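Local structure of sugar-binding transport ATP-binding protein (Pyrococcus horikoshii, 1V43) at residues A[65-68]-A[73-76]; A[101-106]-A[145-150]; A[175-180]-A[199-204]. The protein probably binds and hydrolyses ATP as the ATPase subunit of an ABC transporter that takes up sugars. All coordinates share one frame; numbering follows the deposited sequence.

In the fold
All three contacts belong to the ABC ATPase part of the chain, and no two share a helix or strand. Interaction 1 is a partly buried hairpin at the edge of the antiparallel sheet, rich in directed hydrogen bonds. Interaction 2 is mostly buried and joins two helices by packing of a valine on an isoleucine and an asparagine amide, with an exposed arginine beside it and no bond across. Interaction 3, nearest the chain centre and partly buried, is a salt-bridge network on a segment whose T199 side chain lies about 6 Å from that of ATP-binding K50. Interactions 2 and 3 touch where Q146 and Q148 pack on L176 and M180; interaction 1 stands apart.

Interaction 1: A[65-68]-A[73-76]; sequences EGRI and RDVT
R67 and D74 meet side chain to side chain on the more exposed side of the contact. From its CB, which lies 4.0 Å from T76 OG1, the arginine chain crosses the aspartate side chain at about a right angle, and the next two carbons pass close to one carboxylate oxygen: R67 CG is 3.0 Å from D74 OD2, and CD is as close. NE and CZ stand farther off, and the bend at the third torsion (chi3 -68°) lets R67 NH1 return to 2.7 Å from D74 OD2. This terminal bond is a salt bridge with a nearly straight N-H (165°). OD2 lies in the guanidinium plane and is met nearly along its C-O axis, while the two planar groups stand almost perpendicular, so the bridge uses one oxygen and one nitrogen and is not bidentate.

The other oxygen, D74 OD1, works within its own segment. It accepts from T76 N at 3.0 Å, forming an Asx turn that fixes the rotation of the carboxylate. T76 OG1 also lies very near OD1, at a modelled separation too short to be relied on. That hydroxyl oxygen receives I68 N across the contact, at 2.9 Å and nearly straight. I68 also gives its carbonyl O to V75 N at 3.0 Å, so both its backbone polar groups are engaged by the returning segment. I68 CG2 also packs on V75 CG2, 4.0 Å away, and the isoleucine continues onto L14 and L17 of strand 12-21. R67 itself is joined by its backbone to E15. The arrangement is a beta hairpin of strands 65-70 and 73-74, with an Asx turn just beyond the second strand, forming the outer edge of the antiparallel beta subdomain found in ABC ATPases.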
ATOM      1  N   GLU A  65      -9.896 -35.905  -2.934  1.00 35.42           N
ATOM      2  CA  GLU A  65      -8.986 -36.802  -3.599  1.00 34.75           C
ATOM      3  C   GLU A  65      -7.580 -36.363  -3.215  1.00 32.85           C
ATOM      4  O   GLU A  65      -7.360 -35.207  -2.853  1.00 31.94           O
ATOM      5  CB  GLU A  65      -9.176 -36.699  -5.114  1.00 41.08           C
ATOM      6  CG  GLU A  65      -8.548 -37.832  -5.916  1.00 54.22           C
ATOM      7  CD  GLU A  65      -8.854 -37.730  -7.403  1.00 64.68           C
ATOM      8  OE1 GLU A  65     -10.009 -37.384  -7.754  1.00 66.31           O
ATOM      9  OE2 GLU A  65      -7.944 -38.007  -8.218  1.00 58.62           O
ATOM     10  N   GLY A  66      -6.632 -37.284  -3.279  1.00 31.28           N
ATOM     11  CA  GLY A  66      -5.266 -36.933  -2.956  1.00 28.14           C
ATOM     12  C   GLY A  66      -4.792 -37.346  -1.579  1.00 33.03           C
ATOM     13  O   GLY A  66      -5.546 -37.873  -0.755  1.00 32.43           O
ATOM     14  N   ARG A  67      -3.526 -37.052  -1.324  1.00 29.92           N
ATOM     15  CA  ARG A  67      -2.881 -37.432  -0.084  1.00 29.94           C
ATOM     16  C   ARG A  67      -1.998 -36.299   0.442  1.00 32.77           C
ATOM     17  O   ARG A  67      -1.483 -35.492  -0.337  1.00 31.60           O
ATOM     18  CB  ARG A  67      -2.025 -38.648  -0.395  1.00 33.29           C
ATOM     19  CG  ARG A  67      -1.815 -39.625   0.704  1.00 38.88           C
ATOM     20  CD  ARG A  67      -1.019 -40.793   0.145  1.00 41.85           C
ATOM     21  NE  ARG A  67      -1.796 -41.556  -0.823  1.00 44.01           N
ATOM     22  CZ  ARG A  67      -2.747 -42.418  -0.483  1.00 47.88           C
ATOM     23  NH1 ARG A  67      -3.023 -42.614   0.795  1.00 49.43           N
ATOM     24  NH2 ARG A  67      -3.419 -43.087  -1.412  1.00 50.75           N
ATOM     25  N   ILE A  68      -1.827 -36.249   1.759  1.00 29.69           N
ATOM     26  CA  ILE A  68      -0.979 -35.246   2.408  1.00 28.22           C
ATOM     27  C   ILE A  68       0.024 -35.980   3.297  1.00 28.67           C
ATOM     28  O   ILE A  68      -0.371 -36.717   4.205  1.00 27.50           O
ATOM     29  CB  ILE A  68      -1.805 -34.291   3.310  1.00 25.52           C
ATOM     30  CG1 ILE A  68      -2.829 -33.522   2.476  1.00 23.26           C
ATOM     31  CG2 ILE A  68      -0.879 -33.336   4.032  1.00 29.35           C
ATOM     32  CD1 ILE A  68      -3.855 -32.757   3.329  1.00 20.19           C
ATOM     33  N   ARG A  73       4.989 -40.000   6.901  1.00 36.69           N
ATOM     34  CA  ARG A  73       3.661 -40.322   7.400  1.00 33.73           C
ATOM     35  C   ARG A  73       2.498 -39.722   6.607  1.00 32.22           C
ATOM     36  O   ARG A  73       2.452 -38.520   6.350  1.00 29.98           O
ATOM     37  CB  ARG A  73       3.569 -39.917   8.874  1.00 37.80           C
ATOM     38  CG  ARG A  73       2.253 -40.252   9.538  1.00 45.21           C
ATOM     39  CD  ARG A  73       2.310 -40.007  11.048  1.00 54.73           C
ATOM     40  NE  ARG A  73       2.692 -38.633  11.375  1.00 62.55           N
ATOM     41  CZ  ARG A  73       2.279 -37.981  12.459  1.00 63.95           C
ATOM     42  NH1 ARG A  73       1.467 -38.575  13.325  1.00 61.40           N
ATOM     43  NH2 ARG A  73       2.672 -36.731  12.675  1.00 66.29           N
ATOM     44  N   ASP A  74       1.565 -40.578   6.200  1.00 29.13           N
ATOM     45  CA  ASP A  74       0.383 -40.123   5.473  1.00 29.63           C
ATOM     46  C   ASP A  74      -0.488 -39.619   6.621  1.00 27.54           C
ATOM     47  O   ASP A  74      -0.870 -40.403   7.486  1.00 33.82           O
ATOM     48  CB  ASP A  74      -0.300 -41.310   4.770  1.00 25.31           C
ATOM     49  CG  ASP A  74      -1.504 -40.888   3.932  1.00 26.89           C
ATOM     50  OD1 ASP A  74      -2.160 -39.872   4.259  1.00 27.26           O
ATOM     51  OD2 ASP A  74      -1.812 -41.595   2.945  1.00 32.60           O
ATOM     52  N   VAL A  75      -0.793 -38.324   6.643  1.00 27.36           N
ATOM     53  CA  VAL A  75      -1.595 -37.767   7.733  1.00 25.39           C
ATOM     54  C   VAL A  75      -2.968 -37.332   7.249  1.00 22.55           C
ATOM     55  O   VAL A  75      -3.744 -36.740   7.994  1.00 24.34           O
ATOM     56  CB  VAL A  75      -0.869 -36.553   8.399  1.00 29.05           C
ATOM     57  CG1 VAL A  75       0.507 -36.966   8.894  1.00 28.44           C
ATOM     58  CG2 VAL A  75      -0.744 -35.402   7.411  1.00 31.32           C
ATOM     59  N   THR A  76      -3.259 -37.641   5.994  1.00 23.40           N
ATOM     60  CA  THR A  76      -4.525 -37.277   5.371  1.00 24.67           C
ATOM     61  C   THR A  76      -5.770 -37.478   6.231  1.00 27.76           C
ATOM     62  O   THR A  76      -6.655 -36.612   6.289  1.00 23.79           O
ATOM     63  CB  THR A  76      -4.747 -38.080   4.077  1.00 28.01           C
ATOM     64  OG1 THR A  76      -3.557 -38.045   3.284  1.00 30.93           O
ATOM     65  CG2 THR A  76      -5.915 -37.507   3.287  1.00 28.29           C
TER

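Interaction 2: A[101-106]-A[145-150]; sequences YENIAF and GQRQRV
V150 CG1 packs into the angle between two side chains of helix 100-105, lying 3.9 Å from N103 CG and 4.2 Å from I104 CG1. With CG1 anti to its backbone N (chi1 -180°), the valine sends this methyl across the interface. On the exposed flank the N103 amide and the R147 guanidinium approach from opposing directions, ND2 lying over one face of the guanidinium with the two planes 80° apart. N103 ND2 and R147 NH2 are modelled 2.8 Å apart, but both are donors, so this doubtful approach is crowding and not a bond. An alanine in place of N103 would probably open a gap beside V150 CG1, taking away the amide carbon it packs against. Helix 147-156 follows directly on Q146, the last residue of the LSGGQ signature of ABC ATPases, and the contact ties that helix to helix 100-105 within the helical subdomain. Further out, I104 also packs on I131 and V157, and V150 on L142. Y101 OH hydrogen-bonds to D119 of helix 115-128; from helix 147-156, R149 NE and NH2 hydrogen-bond to the carbonyl oxygens of L129 and Q130.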
ATOM      1  N   TYR A 101       1.743 -15.517  30.583  1.00 32.35           N
ATOM      2  CA  TYR A 101       2.264 -16.834  30.917  1.00 31.44           C
ATOM      3  C   TYR A 101       1.174 -17.904  30.789  1.00 38.47           C
ATOM      4  O   TYR A 101       1.423 -19.014  30.300  1.00 30.14           O
ATOM      5  CB  TYR A 101       2.798 -16.839  32.353  1.00 27.77           C
ATOM      6  CG  TYR A 101       3.460 -18.141  32.771  1.00 26.72           C
ATOM      7  CD1 TYR A 101       4.852 -18.259  32.817  1.00 24.27           C
ATOM      8  CD2 TYR A 101       2.692 -19.251  33.141  1.00 26.44           C
ATOM      9  CE1 TYR A 101       5.460 -19.450  33.227  1.00 27.63           C
ATOM     10  CE2 TYR A 101       3.296 -20.459  33.549  1.00 24.81           C
ATOM     11  CZ  TYR A 101       4.673 -20.550  33.588  1.00 27.04           C
ATOM     12  OH  TYR A 101       5.269 -21.746  33.957  1.00 27.29           O
ATOM     13  N   GLU A 102      -0.022 -17.577  31.266  1.00 35.62           N
ATOM     14  CA  GLU A 102      -1.144 -18.507  31.215  1.00 46.95           C
ATOM     15  C   GLU A 102      -1.660 -18.670  29.788  1.00 47.36           C
ATOM     16  O   GLU A 102      -2.028 -19.768  29.369  1.00 43.56           O
ATOM     17  CB  GLU A 102      -2.271 -18.032  32.141  1.00 51.63           C
ATOM     18  CG  GLU A 102      -2.014 -18.347  33.607  1.00 59.25           C
ATOM     19  CD  GLU A 102      -1.895 -19.843  33.865  1.00 65.48           C
ATOM     20  OE1 GLU A 102      -2.888 -20.565  33.632  1.00 72.26           O
ATOM     21  OE2 GLU A 102      -0.813 -20.300  34.300  1.00 64.56           O
ATOM     22  N   ASN A 103      -1.682 -17.570  29.047  1.00 46.10           N
ATOM     23  CA  ASN A 103      -2.121 -17.606  27.665  1.00 50.69           C
ATOM     24  C   ASN A 103      -1.222 -18.601  26.921  1.00 49.90           C
ATOM     25  O   ASN A 103      -1.701 -19.564  26.321  1.00 46.47           O
ATOM     26  CB  ASN A 103      -2.002 -16.212  27.048  1.00 53.29           C
ATOM     27  CG  ASN A 103      -2.582 -16.141  25.649  1.00 61.95           C
ATOM     28  OD1 ASN A 103      -2.163 -16.875  24.753  1.00 70.87           O
ATOM     29  ND2 ASN A 103      -3.548 -15.253  25.453  1.00 59.14           N
ATOM     30  N   ILE A 104       0.089 -18.388  26.996  1.00 43.84           N
ATOM     31  CA  ILE A 104       1.036 -19.269  26.315  1.00 40.28           C
ATOM     32  C   ILE A 104       1.015 -20.686  26.884  1.00 44.26           C
ATOM     33  O   ILE A 104       1.329 -21.659  26.184  1.00 34.75           O
ATOM     34  CB  ILE A 104       2.477 -18.718  26.411  1.00 29.29           C
ATOM     35  CG1 ILE A 104       2.532 -17.317  25.803  1.00 28.55           C
ATOM     36  CG2 ILE A 104       3.450 -19.654  25.686  1.00 31.48           C
ATOM     37  CD1 ILE A 104       3.886 -16.620  25.933  1.00 28.03           C
ATOM     38  N   ALA A 105       0.643 -20.799  28.155  1.00 44.16           N
ATOM     39  CA  ALA A 105       0.605 -22.094  28.823  1.00 45.60           C
ATOM     40  C   ALA A 105      -0.637 -22.910  28.478  1.00 47.48           C
ATOM     41  O   ALA A 105      -0.567 -24.133  28.412  1.00 47.78           O
ATOM     42  CB  ALA A 105       0.686 -21.901  30.337  1.00 47.91           C
ATOM     43  N   PHE A 106      -1.761 -22.227  28.265  1.00 52.52           N
ATOM     44  CA  PHE A 106      -3.040 -22.878  27.956  1.00 59.67           C
ATOM     45  C   PHE A 106      -2.909 -24.122  27.068  1.00 63.84           C
ATOM     46  O   PHE A 106      -3.334 -25.208  27.456  1.00 68.42           O
ATOM     47  CB  PHE A 106      -4.001 -21.868  27.316  1.00 61.49           C
ATOM     48  CG  PHE A 106      -5.441 -22.294  27.344  1.00 71.39           C
ATOM     49  CD1 PHE A 106      -6.097 -22.497  28.557  1.00 74.81           C
ATOM     50  CD2 PHE A 106      -6.152 -22.472  26.163  1.00 73.71           C
ATOM     51  CE1 PHE A 106      -7.441 -22.868  28.594  1.00 76.84           C
ATOM     52  CE2 PHE A 106      -7.499 -22.844  26.188  1.00 75.11           C
ATOM     53  CZ  PHE A 106      -8.144 -23.042  27.405  1.00 77.38           C
ATOM     54  N   GLY A 145       4.330  -4.395  25.271  1.00 92.05           N
ATOM     55  CA  GLY A 145       4.704  -5.316  24.215  1.00 88.18           C
ATOM     56  C   GLY A 145       3.663  -5.375  23.116  1.00 87.39           C
ATOM     57  O   GLY A 145       3.099  -4.351  22.719  1.00 91.18           O
ATOM     58  N   GLN A 146       3.411  -6.580  22.616  1.00 80.69           N
ATOM     59  CA  GLN A 146       2.430  -6.781  21.562  1.00 74.24           C
ATOM     60  C   GLN A 146       1.642  -8.055  21.828  1.00 68.18           C
ATOM     61  O   GLN A 146       2.217  -9.107  22.121  1.00 65.34           O
ATOM     62  CB  GLN A 146       3.126  -6.879  20.198  1.00 76.07           C
ATOM     63  CG  GLN A 146       4.110  -5.751  19.934  1.00 84.95           C
ATOM     64  CD  GLN A 146       4.831  -5.872  18.599  1.00 91.68           C
ATOM     65  OE1 GLN A 146       5.426  -6.906  18.281  1.00 89.81           O
ATOM     66  NE2 GLN A 146       4.789  -4.803  17.814  1.00 96.60           N
ATOM     67  N   ARG A 147       0.321  -7.950  21.743  1.00 62.55           N
ATOM     68  CA  ARG A 147      -0.553  -9.093  21.945  1.00 58.28           C
ATOM     69  C   ARG A 147      -0.314  -9.994  20.739  1.00 53.42           C
ATOM     70  O   ARG A 147      -0.632 -11.185  20.755  1.00 52.85           O
ATOM     71  CB  ARG A 147      -2.018  -8.640  21.981  1.00 65.97           C
ATOM     72  CG  ARG A 147      -2.974  -9.559  22.759  1.00 70.66           C
ATOM     73  CD  ARG A 147      -2.963 -11.002  22.262  1.00 75.57           C
ATOM     74  NE  ARG A 147      -3.928 -11.834  22.980  1.00 85.23           N
ATOM     75  CZ  ARG A 147      -4.025 -13.157  22.859  1.00 86.42           C
ATOM     76  NH1 ARG A 147      -3.210 -13.816  22.046  1.00 86.24           N
ATOM     77  NH2 ARG A 147      -4.943 -13.822  23.549  1.00 88.90           N
ATOM     78  N   GLN A 148       0.248  -9.409  19.684  1.00 49.76           N
ATOM     79  CA  GLN A 148       0.536 -10.163  18.473  1.00 50.55           C
ATOM     80  C   GLN A 148       1.620 -11.189  18.790  1.00 43.89           C
ATOM     81  O   GLN A 148       1.471 -12.382  18.520  1.00 37.15           O
ATOM     82  CB  GLN A 148       1.019  -9.227  17.366  1.00 51.37           C
ATOM     83  CG  GLN A 148       1.076  -9.891  15.996  1.00 62.21           C
ATOM     84  CD  GLN A 148      -0.271 -10.423  15.538  1.00 61.68           C
ATOM     85  OE1 GLN A 148      -1.248  -9.674  15.450  1.00 61.87           O
ATOM     86  NE2 GLN A 148      -0.330 -11.722  15.243  1.00 62.59           N
ATOM     87  N   ARG A 149       2.701 -10.707  19.391  1.00 40.78           N
ATOM     88  CA  ARG A 149       3.822 -11.554  19.759  1.00 39.75           C
ATOM     89  C   ARG A 149       3.399 -12.691  20.687  1.00 41.61           C
ATOM     90  O   ARG A 149       3.939 -13.797  20.607  1.00 44.23           O
ATOM     91  CB  ARG A 149       4.903 -10.697  20.416  1.00 39.53           C
ATOM     92  CG  ARG A 149       5.255  -9.467  19.597  1.00 42.41           C
ATOM     93  CD  ARG A 149       6.720  -9.413  19.181  1.00 43.75           C
ATOM     94  NE  ARG A 149       7.611  -9.175  20.311  1.00 58.00           N
ATOM     95  CZ  ARG A 149       7.659  -8.040  21.001  1.00 61.75           C
ATOM     96  NH1 ARG A 149       6.865  -7.031  20.675  1.00 59.70           N
ATOM     97  NH2 ARG A 149       8.499  -7.915  22.021  1.00 61.29           N
ATOM     98  N   VAL A 150       2.425 -12.427  21.556  1.00 41.79           N
ATOM     99  CA  VAL A 150       1.947 -13.440  22.493  1.00 35.77           C
ATOM    100  C   VAL A 150       1.271 -14.572  21.747  1.00 38.10           C
ATOM    101  O   VAL A 150       1.445 -15.745  22.082  1.00 41.54           O
ATOM    102  CB  VAL A 150       0.931 -12.852  23.506  1.00 41.08           C
ATOM    103  CG1 VAL A 150       0.463 -13.949  24.468  1.00 38.54           C
ATOM    104  CG2 VAL A 150       1.561 -11.688  24.269  1.00 37.42           C
TER

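Interaction 3: A[175-180]-A[199-204]; sequences KLRVAM and THDQVE
R177, its CG anti to the backbone N (chi1 -167°) and its chain extended as far as NE, reaches straight out from helix 174-191, and E204, likewise anti about its first torsion (chi1 -176°), crosses it at about a right angle. R177 NE donates to E204 OE1 at 2.6 Å, with the oxygen close to the guanidinium plane and met on its syn side. R177 NH2 adds a weak, bent bond to the same oxygen at 3.0 Å. D201 OD2 lies above one guanidinium face, offset toward its rim, in a long salt bridge 3.7 Å from R177 NH2; no N-H points at it. H200, where strand 194-199 gives way to helix 202-208, probably corresponds to the switch (H-loop) histidine of ABC ATPases. D201 is the N-cap of that helix: its OD1 takes E204 N at 3.0 Å, from above the carboxylate plane. D201 N in turn bonds to T199 OG1 in an ST turn, and T199 OG1 is also hydrogen-bonded to E167. E204 is further held by R181 at OE1 and by the Y197 hydroxyl at OE2. V178 and V203 pack on E318 and L320 of the second subunit.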
ATOM      1  N   LYS A 175       2.547   0.251   9.700  1.00 46.63           N
ATOM      2  CA  LYS A 175       3.846   0.253  10.372  1.00 41.45           C
ATOM      3  C   LYS A 175       4.062  -0.977  11.268  1.00 41.13           C
ATOM      4  O   LYS A 175       5.150  -1.579  11.278  1.00 39.24           O
ATOM      5  CB  LYS A 175       3.999   1.545  11.179  1.00 44.06           C
ATOM      6  CG  LYS A 175       5.323   1.729  11.916  1.00 39.14           C
ATOM      7  CD  LYS A 175       5.274   3.038  12.724  1.00 40.59           C
ATOM      8  CE  LYS A 175       6.462   3.199  13.652  1.00 54.20           C
ATOM      9  NZ  LYS A 175       6.455   4.523  14.343  1.00 53.21           N
ATOM     10  N   LEU A 176       3.036  -1.355  12.018  1.00 35.15           N
ATOM     11  CA  LEU A 176       3.149  -2.518  12.884  1.00 32.43           C
ATOM     12  C   LEU A 176       3.158  -3.794  12.046  1.00 25.41           C
ATOM     13  O   LEU A 176       3.795  -4.774  12.403  1.00 29.44           O
ATOM     14  CB  LEU A 176       1.993  -2.560  13.879  1.00 26.78           C
ATOM     15  CG  LEU A 176       1.908  -3.808  14.766  1.00 39.53           C
ATOM     16  CD1 LEU A 176       3.158  -3.937  15.644  1.00 27.23           C
ATOM     17  CD2 LEU A 176       0.651  -3.721  15.628  1.00 45.82           C
ATOM     18  N   ARG A 177       2.457  -3.779  10.920  1.00 30.85           N
ATOM     19  CA  ARG A 177       2.418  -4.961  10.078  1.00 27.11           C
ATOM     20  C   ARG A 177       3.828  -5.310   9.591  1.00 26.93           C
ATOM     21  O   ARG A 177       4.247  -6.464   9.692  1.00 27.83           O
ATOM     22  CB  ARG A 177       1.456  -4.750   8.903  1.00 36.13           C
ATOM     23  CG  ARG A 177       1.124  -6.028   8.158  1.00 38.86           C
ATOM     24  CD  ARG A 177      -0.165  -5.925   7.349  1.00 41.51           C
ATOM     25  NE  ARG A 177      -0.401  -7.158   6.597  1.00 40.29           N
ATOM     26  CZ  ARG A 177      -1.499  -7.423   5.901  1.00 39.44           C
ATOM     27  NH1 ARG A 177      -2.482  -6.540   5.852  1.00 42.20           N
ATOM     28  NH2 ARG A 177      -1.608  -8.571   5.247  1.00 38.64           N
ATOM     29  N   VAL A 178       4.573  -4.317   9.100  1.00 27.00           N
ATOM     30  CA  VAL A 178       5.923  -4.566   8.618  1.00 29.55           C
ATOM     31  C   VAL A 178       6.801  -5.116   9.731  1.00 34.17           C
ATOM     32  O   VAL A 178       7.573  -6.055   9.514  1.00 31.98           O
ATOM     33  CB  VAL A 178       6.567  -3.284   8.011  1.00 29.91           C
ATOM     34  CG1 VAL A 178       8.070  -3.472   7.857  1.00 33.24           C
ATOM     35  CG2 VAL A 178       5.976  -3.015   6.621  1.00 29.29           C
ATOM     36  N   ALA A 179       6.679  -4.537  10.925  1.00 28.76           N
ATOM     37  CA  ALA A 179       7.448  -4.998  12.075  1.00 31.94           C
ATOM     38  C   ALA A 179       7.119  -6.471  12.384  1.00 30.06           C
ATOM     39  O   ALA A 179       8.006  -7.250  12.719  1.00 30.59           O
ATOM     40  CB  ALA A 179       7.153  -4.112  13.298  1.00 31.00           C
ATOM     41  N   MET A 180       5.846  -6.845  12.273  1.00 31.43           N
ATOM     42  CA  MET A 180       5.432  -8.228  12.518  1.00 31.39           C
ATOM     43  C   MET A 180       5.964  -9.193  11.429  1.00 31.55           C
ATOM     44  O   MET A 180       6.415 -10.297  11.747  1.00 33.23           O
ATOM     45  CB  MET A 180       3.903  -8.333  12.602  1.00 22.49           C
ATOM     46  CG  MET A 180       3.289  -7.900  13.936  1.00 31.74           C
ATOM     47  SD  MET A 180       4.168  -8.516  15.414  1.00 38.15           S
ATOM     48  CE  MET A 180       4.025 -10.270  15.190  1.00 29.63           C
ATOM     49  N   THR A 199      -1.740 -15.705   2.406  1.00 25.51           N
ATOM     50  CA  THR A 199      -2.012 -14.272   2.305  1.00 25.08           C
ATOM     51  C   THR A 199      -2.405 -13.870   0.890  1.00 30.53           C
ATOM     52  O   THR A 199      -2.010 -14.513  -0.078  1.00 29.82           O
ATOM     53  CB  THR A 199      -0.803 -13.390   2.724  1.00 32.86           C
ATOM     54  OG1 THR A 199      -1.202 -12.017   2.686  1.00 25.60           O
ATOM     55  CG2 THR A 199       0.391 -13.568   1.764  1.00 22.51           C
ATOM     56  N   HIS A 200      -3.188 -12.803   0.771  1.00 30.22           N
ATOM     57  CA  HIS A 200      -3.591 -12.311  -0.540  1.00 29.14           C
ATOM     58  C   HIS A 200      -2.783 -11.040  -0.812  1.00 23.00           C
ATOM     59  O   HIS A 200      -2.934 -10.398  -1.850  1.00 30.30           O
ATOM     60  CB  HIS A 200      -5.087 -11.983  -0.549  1.00 36.46           C
ATOM     61  CG  HIS A 200      -5.428 -10.732   0.200  1.00 50.20           C
ATOM     62  ND1 HIS A 200      -5.124  -9.475  -0.278  1.00 57.27           N
ATOM     63  CD2 HIS A 200      -5.984 -10.545   1.421  1.00 49.79           C
ATOM     64  CE1 HIS A 200      -5.475  -8.567   0.617  1.00 58.68           C
ATOM     65  NE2 HIS A 200      -5.998  -9.191   1.657  1.00 53.82           N
ATOM     66  N   ASP A 201      -1.913 -10.698   0.128  1.00 27.05           N
ATOM     67  CA  ASP A 201      -1.067  -9.497   0.050  1.00 26.10           C
ATOM     68  C   ASP A 201       0.311  -9.788  -0.577  1.00 29.73           C
ATOM     69  O   ASP A 201       1.214 -10.313   0.097  1.00 28.35           O
ATOM     70  CB  ASP A 201      -0.887  -8.940   1.472  1.00 28.57           C
ATOM     71  CG  ASP A 201      -0.256  -7.559   1.495  1.00 31.68           C
ATOM     72  OD1 ASP A 201       0.797  -7.353   0.854  1.00 33.24           O
ATOM     73  OD2 ASP A 201      -0.813  -6.681   2.179  1.00 35.41           O
ATOM     74  N   GLN A 202       0.476  -9.427  -1.849  1.00 24.45           N
ATOM     75  CA  GLN A 202       1.728  -9.676  -2.562  1.00 25.87           C
ATOM     76  C   GLN A 202       2.982  -9.095  -1.884  1.00 25.27           C
ATOM     77  O   GLN A 202       4.010  -9.762  -1.840  1.00 23.64           O
ATOM     78  CB  GLN A 202       1.618  -9.197  -4.025  1.00 21.82           C
ATOM     79  CG  GLN A 202       1.291  -7.709  -4.219  1.00 23.19           C
ATOM     80  CD  GLN A 202       2.522  -6.844  -4.457  1.00 25.72           C
ATOM     81  OE1 GLN A 202       3.611  -7.342  -4.743  1.00 28.73           O
ATOM     82  NE2 GLN A 202       2.345  -5.535  -4.356  1.00 28.60           N
ATOM     83  N   VAL A 203       2.917  -7.875  -1.352  1.00 23.53           N
ATOM     84  CA  VAL A 203       4.099  -7.321  -0.677  1.00 24.72           C
ATOM     85  C   VAL A 203       4.497  -8.182   0.529  1.00 24.13           C
ATOM     86  O   VAL A 203       5.684  -8.414   0.772  1.00 24.65           O
ATOM     87  CB  VAL A 203       3.884  -5.869  -0.185  1.00 25.51           C
ATOM     88  CG1 VAL A 203       5.005  -5.475   0.789  1.00 19.29           C
ATOM     89  CG2 VAL A 203       3.876  -4.898  -1.390  1.00 28.17           C
ATOM     90  N   GLU A 204       3.506  -8.658   1.278  1.00 26.04           N
ATOM     91  CA  GLU A 204       3.773  -9.492   2.454  1.00 27.42           C
ATOM     92  C   GLU A 204       4.371 -10.821   1.987  1.00 25.84           C
ATOM     93  O   GLU A 204       5.323 -11.327   2.569  1.00 21.45           O
ATOM     94  CB  GLU A 204       2.473  -9.735   3.230  1.00 22.48           C
ATOM     95  CG  GLU A 204       2.621 -10.511   4.546  1.00 23.28           C
ATOM     96  CD  GLU A 204       1.458 -10.233   5.502  1.00 30.84           C
ATOM     97  OE1 GLU A 204       1.286  -9.056   5.877  1.00 26.29           O
ATOM     98  OE2 GLU A 204       0.722 -11.174   5.876  1.00 35.30           O
TER